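Local coordinates for protein 3-deoxy-d-manno-octulosonic-acid transferase (PDB 4BFC) that probably binds the donor CMP-Kdo as the C-terminal domain of the WaaA transferase, which passes Kdo to a lipid A precursor, at residues Ser129-Val134 with Ala194-Pro199; His145-Pro150 with Val155-Gly160; Thr168-Phe173 with Asn177-Ala182. All blocks are in the same frame, centred on the assembly; numbering follows the deposited sequence.

In the fold
All three contacts pack helices or turns against the part of the parallel sheet formed by its last three strands, 131-134, 157-159 and 180-181, neighbours in that order, in a Rossmann-like domain as in the nucleotide-sugar domains of GT-B glycosyltransferases. Contact 1 brings helix 185-197 back onto strand 131-134, and contacts 2 and 3 are nested, one after the other, in the loop it closes. Contacts 2 and 3 each join a helix to the strand that follows it; their centres are about 9 Å apart, those of contacts 1 and 2 about 11 Å. Strand pairing ties the set together: Val-134 N lies 2.9 Å from Val-158 O, and Val-159 N 2.9 Å from Leu-180 O. Contact 1 carries a beta-mercaptoethanol at Cys-195.

Contact 1 of 3, residues Ser129-Val134 with Ala194-Pro199; sequences SQVCFV and ACLAEP
Val-131, the first residue of strand 131-134, points one methyl at the last turn of helix 185-197. Its CG1 meets Cys-195 CB at 3.7 Å. That methyl is turned toward the helix because it stands anti to the carbonyl carbon (chi1 -67°). Trp-192 and Val-45 also touch Val-131, so this side is buried between the helix and the neighbouring strand 43-50. Equally close is Leu-196, whose CD2 branch lies 3.8 Å from Gln-130 CB; Gln-43 and Val-45 pack on the same leucine.

Beyond this pair the packing thins. Leu-196 CD2 comes no nearer than 4.4 Å to Val-131 CG1, and past Leu-196 the segment moves away from the strand, with Ala-197, Glu-198 and Pro-199 exposed. Only the root of Gln-130 takes part: in the conformer described, its chain bends at chi2 (63°) and carries the amide away from the helix, where OE1 accepts a hydrogen bond from Val-44 N.

The nearest atoms of a beta-mercaptoethanol and the Cys-195 side chain are about 2 Å apart, too close for packing and consistent with a mixed disulfide, probably formed with reagent from the crystallisation liquor. No hydrogen bond crosses between the two segments, so methyl and methylene packing alone joins them here.

Contact 2 of 3, residues His145-Pro150 with Val155-Gly160; sequences HNILEP and VPTVVG
Pro-150 in helix 148-152 packs against Val-155 and Thr-157 within a beta-alpha-beta unit, where the short helix links strand 131-134 to its parallel neighbour 157-159. The ring can be followed outward. Its CB sits 4.1 Å from Val-155 CB and 3.4 Å from Thr-157 OG1, and its CG then meets both branches of Thr-157, with OG1 at 3.6 Å and CG2 slightly farther. The two side chains run at about a right angle, and the threonine presents its hydroxyl and methyl together to the proline ring. That hydroxyl, anti to its own carbonyl carbon (chi1 -59°), turns back to donate to Val-155 O, which satisfies it in this buried setting.

Farther along the strand, Ile-147 covers Thr-157 and Val-159 with its CG2 methyl. The approach to Val-159 CG1, at 3.4 Å, is shorter than two methyls normally allow. Asn-146 OD1 accepts from Leu-148 N, a capping bond in the turn that leads into the helix. At the interface with the second subunit, the carboxylate of its Glu-82 is hydrogen-bonded to His-145 ND1 and Asn-146 N.

A backbone bond closes the turn after the helix: Val-155 N donates to Pro-150 O over 3.0 Å, nearly straight at 165°, with the donor tilted 30° from the carbonyl plane.

Contact 3 of 3, residues Thr168-Phe173 with Asn177-Ala182; sequences TIVDEF and NAVLIA
Val-170 and Phe-173, one helical turn apart, form the apolar centre with Val-179 and Ile-181 of the outgoing chain. Val-170 CG1 meets the tip of Ile-181, CD1, at 4.0 Å, the two side chains slanting across one another. Val-179 CG1 lies against the root of Phe-173, 3.8 Å from its CB. This methyl occupies the place between the backbone N and the carbonyl carbon (chi1 71°), which brings it against the helix. The phenyl ring is met at its edge, where Ala-178 CB comes near the ring plane, 3.6 Å from CD1.

Farther out, the contact becomes polar at the end of the helix. Ala-178 N donates to Phe-173 O at 2.8 Å, with an N-H...O angle of 146°. Together with a bond from Asn-177 N to Ile-174 O, this makes a Schellman motif, with Asn-177 at the C-prime position and its positive phi (52°) reversing the chain toward strand 180-181.

In the beta-alpha-beta unit 157-159, 167-175, 180-181 the helix lies beside strand 180-181, one edge of the sheet within this chain. Phe-173 is also packed by Leu-148 and Met-151 of helix 148-152 and by Val-212 and Leu-213 of helix 199-214, while Leu-180 touches Ile-191 and Cys-195 of helix 185-197.

Contact 1 of 3, residues Ser129-Val134 with Ala194-Pro199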
loop_
_atom_site.group_PDB
_atom_site.type_symbol
_atom_site.label_atom_id
_atom_site.label_comp_id
_atom_site.label_asym_id
_atom_site.label_seq_id
_atom_site.Cartn_x
_atom_site.Cartn_y
_atom_site.Cartn_z
ATOM N N SER A 129 1.117 3.914 -25.900
ATOM C CA SER A 129 0.523 5.222 -25.660
ATOM C C SER A 129 1.206 6.322 -26.530
ATOM O O SER A 129 2.460 6.298 -26.750
ATOM C CB SER A 129 0.758 5.600 -24.183
ATOM O OG SER A 129 0.218 4.610 -23.280
ATOM N N GLN A 130 0.396 7.305 -26.932
ATOM C CA GLN A 130 0.888 8.554 -27.540
ATOM C C GLN A 130 1.271 9.576 -26.476
ATOM O O GLN A 130 2.260 10.312 -26.642
ATOM C CB GLN A 130 -0.091 9.170 -28.548
ATOM C CG GLN A 130 0.053 8.635 -29.950
ATOM C CD GLN A 130 -0.251 7.177 -30.023
ATOM O OE1 GLN A 130 -1.440 6.775 -30.088
ATOM N NE2 GLN A 130 0.784 6.359 -30.014
ATOM N N VAL A 131 0.458 9.633 -25.408
ATOM C CA VAL A 131 0.759 10.488 -24.272
ATOM C C VAL A 131 0.237 9.753 -23.038
ATOM O O VAL A 131 -0.661 8.883 -23.136
ATOM C CB VAL A 131 0.050 11.902 -24.313
ATOM C CG1 VAL A 131 0.570 12.795 -25.460
ATOM C CG2 VAL A 131 -1.476 11.785 -24.376
ATOM N N CYS A 132 0.736 10.175 -21.893
ATOM C CA CYS A 132 0.245 9.601 -20.665
ATOM C C CYS A 132 0.179 10.598 -19.514
ATOM O O CYS A 132 0.693 11.718 -19.585
ATOM C CB CYS A 132 1.094 8.355 -20.281
ATOM S SG CYS A 132 2.656 8.756 -19.474
ATOM N N PHE A 133 -0.554 10.196 -18.492
ATOM C CA PHE A 133 -0.586 10.837 -17.195
ATOM C C PHE A 133 -0.291 9.775 -16.105
ATOM O O PHE A 133 -0.908 8.736 -16.084
ATOM C CB PHE A 133 -1.995 11.369 -16.966
ATOM C CG PHE A 133 -2.308 11.786 -15.540
ATOM C CD1 PHE A 133 -1.860 12.985 -14.953
ATOM C CD2 PHE A 133 -2.960 10.861 -14.688
ATOM C CE1 PHE A 133 -2.176 13.291 -13.617
ATOM C CE2 PHE A 133 -3.268 11.150 -13.343
ATOM C CZ PHE A 133 -2.894 12.418 -12.798
ATOM N N VAL A 134 0.647 10.101 -15.225
ATOM C CA VAL A 134 1.033 9.213 -14.101
ATOM C C VAL A 134 0.349 9.701 -12.839
ATOM O O VAL A 134 0.597 10.816 -12.345
ATOM C CB VAL A 134 2.569 9.106 -13.920
ATOM C CG1 VAL A 134 2.857 8.174 -12.691
ATOM C CG2 VAL A 134 3.190 8.521 -15.207
ATOM N N ALA A 194 -3.048 19.337 -26.800
ATOM C CA ALA A 194 -1.965 20.132 -27.383
ATOM C C ALA A 194 -0.822 19.255 -27.856
ATOM O O ALA A 194 -0.400 19.360 -28.978
ATOM C CB ALA A 194 -1.493 21.168 -26.395
ATOM N N CYS A 195 -0.376 18.284 -27.028
ATOM C CA CYS A 195 0.711 17.395 -27.464
ATOM C C CYS A 195 0.373 16.637 -28.743
ATOM O O CYS A 195 1.200 16.462 -29.654
ATOM C CB CYS A 195 1.030 16.360 -26.367
ATOM S SG CYS A 195 1.864 17.020 -24.906
ATOM N N LEU A 196 -0.860 16.211 -28.832
ATOM C CA LEU A 196 -1.252 15.384 -29.953
ATOM C C LEU A 196 -1.284 16.241 -31.193
ATOM O O LEU A 196 -1.050 15.726 -32.262
ATOM C CB LEU A 196 -2.612 14.750 -29.704
ATOM C CG LEU A 196 -2.720 13.643 -28.645
ATOM C CD1 LEU A 196 -4.192 13.361 -28.370
ATOM C CD2 LEU A 196 -1.892 12.430 -29.132
ATOM N N ALA A 197 -1.553 17.538 -31.007
ATOM C CA ALA A 197 -1.537 18.468 -32.170
ATOM C C ALA A 197 -0.181 19.028 -32.522
ATOM O O ALA A 197 -0.084 19.772 -33.523
ATOM C CB ALA A 197 -2.491 19.620 -31.882
ATOM N N GLU A 198 0.865 18.722 -31.755
ATOM C CA GLU A 198 2.170 19.407 -31.831
ATOM C C GLU A 198 3.306 18.367 -31.881
ATOM O O GLU A 198 4.039 18.204 -30.914
ATOM C CB GLU A 198 2.359 20.356 -30.631
ATOM C CG GLU A 198 1.282 21.451 -30.579
ATOM C CD GLU A 198 1.461 22.452 -29.468
ATOM O OE1 GLU A 198 2.524 22.451 -28.816
ATOM O OE2 GLU A 198 0.536 23.277 -29.233
ATOM N N PRO A 199 3.465 17.687 -33.033
ATOM C CA PRO A 199 4.535 16.700 -33.233
ATOM C C PRO A 199 5.909 17.293 -32.936
ATOM O O PRO A 199 6.721 16.627 -32.278
ATOM C CB PRO A 199 4.367 16.289 -34.697
ATOM C CG PRO A 199 2.958 16.605 -35.016
ATOM C CD PRO A 199 2.661 17.853 -34.249
#

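Contact 2 of 3, residues His145-Pro150 with Val155-Gly160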
loop_
_atom_site.group_PDB
_atom_site.type_symbol
_atom_site.label_atom_id
_atom_site.label_comp_id
_atom_site.label_asym_id
_atom_site.label_seq_id
_atom_site.Cartn_x
_atom_site.Cartn_y
_atom_site.Cartn_z
ATOM N N HIS A 145 3.663 8.546 -8.521
ATOM C CA HIS A 145 4.281 7.279 -8.934
ATOM C C HIS A 145 5.395 7.475 -9.898
ATOM O O HIS A 145 5.689 8.606 -10.402
ATOM C CB HIS A 145 3.160 6.339 -9.456
ATOM C CG HIS A 145 2.216 5.888 -8.383
ATOM N ND1 HIS A 145 2.624 5.103 -7.336
ATOM C CD2 HIS A 145 0.877 6.131 -8.167
ATOM C CE1 HIS A 145 1.622 4.920 -6.494
ATOM N NE2 HIS A 145 0.532 5.490 -7.029
ATOM N N ASN A 146 6.105 6.380 -10.201
ATOM C CA ASN A 146 7.368 6.477 -10.933
ATOM C C ASN A 146 7.201 6.869 -12.381
ATOM O O ASN A 146 6.802 6.051 -13.253
ATOM C CB ASN A 146 8.056 5.087 -10.836
ATOM C CG ASN A 146 9.515 5.141 -11.261
ATOM O OD1 ASN A 146 10.016 6.191 -11.591
ATOM N ND2 ASN A 146 10.153 3.981 -11.350
ATOM N N ILE A 147 7.629 8.084 -12.697
ATOM C CA ILE A 147 7.582 8.542 -14.101
ATOM C C ILE A 147 8.698 8.018 -15.005
ATOM O O ILE A 147 8.687 8.298 -16.166
ATOM C CB ILE A 147 7.502 10.097 -14.096
ATOM C CG1 ILE A 147 8.765 10.693 -13.419
ATOM C CG2 ILE A 147 6.225 10.557 -13.421
ATOM C CD1 ILE A 147 9.061 12.095 -14.000
ATOM N N LEU A 148 9.694 7.293 -14.480
ATOM C CA LEU A 148 10.821 6.857 -15.325
ATOM C C LEU A 148 10.409 5.863 -16.388
ATOM O O LEU A 148 10.960 5.840 -17.507
ATOM C CB LEU A 148 11.912 6.248 -14.392
ATOM C CG LEU A 148 12.639 7.259 -13.489
ATOM C CD1 LEU A 148 13.629 6.533 -12.559
ATOM C CD2 LEU A 148 13.334 8.280 -14.352
ATOM N N GLU A 149 9.394 5.038 -16.061
ATOM C CA GLU A 149 8.960 4.007 -16.984
ATOM C C GLU A 149 8.415 4.593 -18.319
ATOM O O GLU A 149 8.969 4.308 -19.389
ATOM C CB GLU A 149 7.974 3.071 -16.275
ATOM C CG GLU A 149 8.551 2.449 -15.000
ATOM C CD GLU A 149 7.592 1.547 -14.233
ATOM O OE1 GLU A 149 6.415 1.914 -14.001
ATOM O OE2 GLU A 149 8.022 0.433 -13.853
ATOM N N PRO A 150 7.418 5.524 -18.262
ATOM C CA PRO A 150 7.038 6.143 -19.554
ATOM C C PRO A 150 8.122 6.949 -20.246
ATOM O O PRO A 150 8.167 6.954 -21.468
ATOM C CB PRO A 150 5.775 6.998 -19.207
ATOM C CG PRO A 150 5.898 7.250 -17.743
ATOM C CD PRO A 150 6.565 6.015 -17.169
ATOM N N VAL A 155 7.374 8.193 -24.095
ATOM C CA VAL A 155 6.021 8.695 -23.995
ATOM C C VAL A 155 6.018 10.062 -23.326
ATOM O O VAL A 155 6.474 10.174 -22.199
ATOM C CB VAL A 155 5.104 7.796 -23.152
ATOM C CG1 VAL A 155 3.687 8.348 -23.179
ATOM C CG2 VAL A 155 5.140 6.377 -23.680
ATOM N N PRO A 156 5.488 11.098 -24.003
ATOM C CA PRO A 156 5.266 12.370 -23.295
ATOM C C PRO A 156 4.417 12.203 -22.022
ATOM O O PRO A 156 3.379 11.536 -22.050
ATOM C CB PRO A 156 4.564 13.242 -24.315
ATOM C CG PRO A 156 4.821 12.599 -25.632
ATOM C CD PRO A 156 5.013 11.148 -25.399
ATOM N N THR A 157 4.899 12.745 -20.890
ATOM C CA THR A 157 4.344 12.400 -19.547
ATOM C C THR A 157 3.837 13.621 -18.778
ATOM O O THR A 157 4.528 14.653 -18.680
ATOM C CB THR A 157 5.386 11.631 -18.705
ATOM O OG1 THR A 157 5.740 10.439 -19.425
ATOM C CG2 THR A 157 4.833 11.218 -17.257
ATOM N N VAL A 158 2.619 13.532 -18.287
ATOM C CA VAL A 158 2.031 14.553 -17.421
ATOM C C VAL A 158 1.877 14.016 -16.012
ATOM O O VAL A 158 1.507 12.849 -15.848
ATOM C CB VAL A 158 0.644 14.988 -17.965
ATOM C CG1 VAL A 158 0.008 16.099 -17.133
ATOM C CG2 VAL A 158 0.680 15.318 -19.484
ATOM N N VAL A 159 2.199 14.819 -15.003
ATOM C CA VAL A 159 1.847 14.530 -13.615
ATOM C C VAL A 159 1.089 15.683 -12.997
ATOM O O VAL A 159 1.190 16.821 -13.480
ATOM C CB VAL A 159 3.087 14.122 -12.733
ATOM C CG1 VAL A 159 3.731 12.857 -13.288
ATOM C CG2 VAL A 159 4.085 15.271 -12.620
ATOM N N GLY A 160 0.282 15.402 -11.969
ATOM C CA GLY A 160 -0.324 16.393 -11.127
ATOM C C GLY A 160 0.715 17.014 -10.200
ATOM O O GLY A 160 1.867 16.607 -10.198
#

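Contact 3 of 3, residues Thr168-Phe173 with Asn177-Ala182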
loop_
_atom_site.group_PDB
_atom_site.type_symbol
_atom_site.label_atom_id
_atom_site.label_comp_id
_atom_site.label_asym_id
_atom_site.label_seq_id
_atom_site.Cartn_x
_atom_site.Cartn_y
_atom_site.Cartn_z
ATOM N N THR A 168 12.541 14.397 -6.078
ATOM C CA THR A 168 13.849 14.606 -6.691
ATOM C C THR A 168 13.839 14.382 -8.183
ATOM O O THR A 168 14.262 15.290 -8.977
ATOM C CB THR A 168 14.917 13.707 -6.036
ATOM O OG1 THR A 168 14.894 13.952 -4.645
ATOM C CG2 THR A 168 16.366 14.079 -6.527
ATOM N N ILE A 169 13.356 13.194 -8.565
ATOM C CA ILE A 169 13.354 12.792 -9.984
ATOM C C ILE A 169 12.439 13.684 -10.800
ATOM O O ILE A 169 12.853 14.102 -11.906
ATOM C CB ILE A 169 12.969 11.306 -10.172
ATOM C CG1 ILE A 169 14.127 10.346 -9.870
ATOM C CG2 ILE A 169 12.468 10.987 -11.610
ATOM C CD1 ILE A 169 13.611 8.909 -9.721
ATOM N N VAL A 170 11.237 13.976 -10.313
ATOM C CA VAL A 170 10.309 14.845 -11.098
ATOM C C VAL A 170 10.968 16.233 -11.278
ATOM O O VAL A 170 11.046 16.721 -12.399
ATOM C CB VAL A 170 8.925 14.956 -10.465
ATOM C CG1 VAL A 170 8.020 15.956 -11.190
ATOM C CG2 VAL A 170 8.242 13.610 -10.585
ATOM N N ASP A 171 11.518 16.820 -10.206
ATOM C CA ASP A 171 12.269 18.112 -10.372
ATOM C C ASP A 171 13.432 18.047 -11.358
ATOM O O ASP A 171 13.639 19.002 -12.109
ATOM C CB ASP A 171 12.732 18.673 -9.040
ATOM C CG ASP A 171 11.599 19.172 -8.188
ATOM O OD1 ASP A 171 10.489 19.392 -8.706
ATOM O OD2 ASP A 171 11.828 19.340 -6.984
ATOM N N GLU A 172 14.169 16.953 -11.418
ATOM C CA GLU A 172 15.240 16.842 -12.428
ATOM C C GLU A 172 14.640 16.990 -13.849
ATOM O O GLU A 172 15.234 17.604 -14.749
ATOM C CB GLU A 172 15.909 15.484 -12.357
ATOM C CG GLU A 172 16.921 15.302 -11.238
ATOM C CD GLU A 172 17.320 13.849 -11.011
ATOM O OE1 GLU A 172 16.924 12.946 -11.794
ATOM O OE2 GLU A 172 18.021 13.591 -10.021
ATOM N N PHE A 173 13.445 16.423 -14.040
ATOM C CA PHE A 173 12.771 16.501 -15.319
ATOM C C PHE A 173 12.079 17.867 -15.579
ATOM O O PHE A 173 12.083 18.344 -16.718
ATOM C CB PHE A 173 11.843 15.292 -15.508
ATOM C CG PHE A 173 12.588 14.005 -15.849
ATOM C CD1 PHE A 173 12.852 13.632 -17.147
ATOM C CD2 PHE A 173 12.981 13.139 -14.833
ATOM C CE1 PHE A 173 13.530 12.463 -17.459
ATOM C CE2 PHE A 173 13.681 11.966 -15.115
ATOM C CZ PHE A 173 13.942 11.610 -16.439
ATOM N N ASN A 177 12.807 20.804 -18.802
ATOM C CA ASN A 177 11.551 20.883 -19.599
ATOM C C ASN A 177 11.209 19.536 -20.220
ATOM O O ASN A 177 10.956 19.401 -21.408
ATOM C CB ASN A 177 11.667 22.018 -20.662
ATOM C CG ASN A 177 11.824 23.378 -20.006
ATOM O OD1 ASN A 177 10.977 23.798 -19.209
ATOM N ND2 ASN A 177 12.923 24.045 -20.283
ATOM N N ALA A 178 11.214 18.514 -19.363
ATOM C CA ALA A 178 11.200 17.162 -19.847
ATOM C C ALA A 178 9.939 16.397 -19.390
ATOM O O ALA A 178 9.723 15.289 -19.872
ATOM C CB ALA A 178 12.459 16.445 -19.413
ATOM N N VAL A 179 9.106 17.061 -18.585
ATOM C CA VAL A 179 7.868 16.511 -18.001
ATOM C C VAL A 179 6.863 17.658 -17.850
ATOM O O VAL A 179 7.239 18.830 -17.584
ATOM C CB VAL A 179 8.122 15.853 -16.628
ATOM C CG1 VAL A 179 8.430 16.883 -15.539
ATOM C CG2 VAL A 179 6.897 14.997 -16.221
ATOM N N LEU A 180 5.605 17.360 -18.073
ATOM C CA LEU A 180 4.559 18.344 -18.002
ATOM C C LEU A 180 3.787 18.269 -16.702
ATOM O O LEU A 180 3.290 17.209 -16.263
ATOM C CB LEU A 180 3.608 18.244 -19.221
ATOM C CG LEU A 180 4.425 18.385 -20.540
ATOM C CD1 LEU A 180 3.662 17.755 -21.690
ATOM C CD2 LEU A 180 4.666 19.832 -20.852
ATOM N N ILE A 181 3.684 19.404 -16.031
ATOM C CA ILE A 181 2.915 19.456 -14.811
ATOM C C ILE A 181 1.499 20.052 -14.976
ATOM O O ILE A 181 1.293 21.215 -15.435
ATOM C CB ILE A 181 3.712 20.223 -13.699
ATOM C CG1 ILE A 181 5.139 19.689 -13.642
ATOM C CG2 ILE A 181 2.958 20.163 -12.393
ATOM C CD1 ILE A 181 5.268 18.301 -13.001
ATOM N N ALA A 182 0.502 19.230 -14.698
ATOM C CA ALA A 182 -0.896 19.668 -14.646
ATOM C C ALA A 182 -1.400 20.123 -13.296
ATOM O O ALA A 182 -1.286 19.424 -12.295
ATOM C CB ALA A 182 -1.857 18.629 -15.218
#